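Local coordinates for protein pumilio homology domain family member 4 (Saccharomyces cerevisiae, PDB 3BWT) that binds mRNA through its Pumilio homology domain, a single-stranded RNA-binding array of helical repeats from budding yeast, at residues Q150-A155 against Q174-H179. Residues are numbered along the deposited sequence; the frame is centred on the assembly and turned at random.
Sequences QFIFDA and QRCLDH
Phe-153 of helix 146-158 lays one face of its ring against Cys-176 of helix 169-179, and this pair carries most of the contact. The ring reaches its partner because CG lies anti to the carbonyl carbon, beside the backbone N (chi1 -82°). Followed outward, Phe-153 CB is set back 5.6 Å from Cys-176 SG. Phe-153 CG and CD2 lie under the sulfur at longer range; Phe-153 CD1 is 4.4 Å from Cys-176 SG, and Phe-153 CE1 and CZ are each 4.1 Å from it. Phe-153 CE1 is 4.0 Å from Cys-176 CB, and Phe-153 CE2 approaches the same carbon to 3.8 Å. Phe-153 CZ, the tip, meets Cys-176 CB at 3.5 Å and also borders the carbonyl O of that residue. Cys-176 SG stands 4.2 Å from the Phe-153 ring centroid and 16° off the ring normal, which identifies a sulfur-aromatic contact over the face, displaced somewhat toward the rim. Ile-152 adds a second apolar neighbour, its CG2 branch lying 4.1 Å from Cys-176 SG. Leu-188 of helix 182-193 touches both Phe-153 and Cys-176, while Ile-152 also rests on Cys-140 of helix 133-143. An alanine in place of Phe-153 would probably leave the Cys-176 sulfur without its aromatic face and open a gap beside Leu-188. The contact therefore joins Pumilio repeats 4 and 5 through buried apolar packing, held probably by dispersion and the sulfur-aromatic term, with no hydrogen bond between the segments.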
# COMPACT_ATOMS: atom_id res chain seq x y z
N GLN A 150 6.80 -11.93 -10.10
CA GLN A 150 8.10 -12.16 -9.50
C GLN A 150 9.07 -10.99 -9.69
O GLN A 150 9.81 -10.62 -8.76
CB GLN A 150 8.74 -13.41 -10.11
CG GLN A 150 10.08 -13.77 -9.50
CD GLN A 150 9.90 -14.46 -8.17
OE1 GLN A 150 9.08 -15.36 -8.04
NE2 GLN A 150 10.67 -14.03 -7.17
N PHE A 151 9.09 -10.42 -10.89
CA PHE A 151 10.06 -9.38 -11.21
C PHE A 151 10.00 -8.24 -10.20
O PHE A 151 11.00 -7.56 -9.96
CB PHE A 151 9.84 -8.84 -12.63
CG PHE A 151 8.60 -8.00 -12.78
CD1 PHE A 151 7.37 -8.59 -12.98
CD2 PHE A 151 8.68 -6.61 -12.74
CE1 PHE A 151 6.22 -7.81 -13.13
CE2 PHE A 151 7.54 -5.83 -12.88
CZ PHE A 151 6.30 -6.43 -13.08
N ILE A 152 8.82 -8.02 -9.63
CA ILE A 152 8.63 -6.94 -8.67
C ILE A 152 9.36 -7.29 -7.38
O ILE A 152 10.08 -6.46 -6.82
CB ILE A 152 7.14 -6.66 -8.43
CG1 ILE A 152 6.51 -6.13 -9.73
CG2 ILE A 152 6.96 -5.65 -7.32
CD1 ILE A 152 5.01 -6.17 -9.79
N PHE A 153 9.21 -8.52 -6.92
CA PHE A 153 9.94 -9.00 -5.75
C PHE A 153 11.44 -8.97 -5.99
O PHE A 153 12.20 -8.65 -5.09
CB PHE A 153 9.50 -10.43 -5.39
CG PHE A 153 8.25 -10.49 -4.58
CD1 PHE A 153 7.01 -10.48 -5.19
CD2 PHE A 153 8.30 -10.56 -3.20
CE1 PHE A 153 5.86 -10.53 -4.44
CE2 PHE A 153 7.15 -10.62 -2.45
CZ PHE A 153 5.93 -10.60 -3.07
N ASP A 154 11.86 -9.32 -7.20
CA ASP A 154 13.28 -9.33 -7.53
C ASP A 154 13.84 -7.91 -7.47
O ASP A 154 14.88 -7.67 -6.85
CB ASP A 154 13.52 -9.93 -8.92
CG ASP A 154 13.17 -11.41 -8.99
OD1 ASP A 154 13.05 -12.06 -7.93
OD2 ASP A 154 13.03 -11.93 -10.12
N ALA A 155 13.16 -6.97 -8.11
CA ALA A 155 13.61 -5.58 -8.14
C ALA A 155 13.66 -4.99 -6.74
O ALA A 155 14.55 -4.20 -6.41
CB ALA A 155 12.72 -4.75 -9.05
N GLN A 174 3.72 -3.32 0.74
CA GLN A 174 2.58 -3.90 1.44
C GLN A 174 1.69 -4.73 0.50
O GLN A 174 1.07 -5.70 0.93
CB GLN A 174 1.77 -2.82 2.17
CG GLN A 174 2.51 -2.19 3.34
CD GLN A 174 1.72 -1.08 4.02
OE1 GLN A 174 0.60 -0.76 3.60
NE2 GLN A 174 2.29 -0.50 5.08
N ARG A 175 1.62 -4.34 -0.76
CA ARG A 175 0.87 -5.11 -1.74
C ARG A 175 1.57 -6.45 -1.99
O ARG A 175 0.91 -7.47 -2.23
CB ARG A 175 0.73 -4.31 -3.03
CG ARG A 175 -0.56 -4.54 -3.79
CD ARG A 175 -1.76 -4.54 -2.87
NE ARG A 175 -1.99 -3.24 -2.24
CZ ARG A 175 -3.01 -2.45 -2.52
NH1 ARG A 175 -3.92 -2.82 -3.42
NH2 ARG A 175 -3.14 -1.27 -1.91
N CYS A 176 2.90 -6.46 -1.92
CA CYS A 176 3.69 -7.68 -2.07
C CYS A 176 3.32 -8.69 -1.00
O CYS A 176 3.15 -9.88 -1.28
CB CYS A 176 5.19 -7.39 -2.02
SG CYS A 176 5.86 -6.55 -3.50
N LEU A 177 3.19 -8.22 0.24
CA LEU A 177 2.83 -9.09 1.36
C LEU A 177 1.38 -9.53 1.29
O LEU A 177 1.00 -10.51 1.93
CB LEU A 177 3.08 -8.39 2.69
CG LEU A 177 4.55 -8.07 2.97
CD1 LEU A 177 4.66 -7.35 4.28
CD2 LEU A 177 5.36 -9.34 2.98
N ASP A 178 0.57 -8.80 0.53
CA ASP A 178 -0.83 -9.14 0.36
C ASP A 178 -1.01 -10.33 -0.57
O ASP A 178 -1.85 -11.19 -0.34
CB ASP A 178 -1.61 -7.94 -0.20
CG ASP A 178 -2.04 -6.96 0.88
OD1 ASP A 178 -1.86 -7.26 2.08
OD2 ASP A 178 -2.58 -5.89 0.53
N HIS A 179 -0.21 -10.37 -1.64
CA HIS A 179 -0.45 -11.27 -2.75
C HIS A 179 0.71 -12.23 -2.98
O HIS A 179 0.59 -13.22 -3.71
CB HIS A 179 -0.72 -10.48 -4.02
CG HIS A 179 -1.93 -9.61 -3.94
ND1 HIS A 179 -3.21 -10.12 -4.03
CD2 HIS A 179 -2.07 -8.28 -3.76
CE1 HIS A 179 -4.08 -9.13 -3.92
NE2 HIS A 179 -3.41 -8.00 -3.75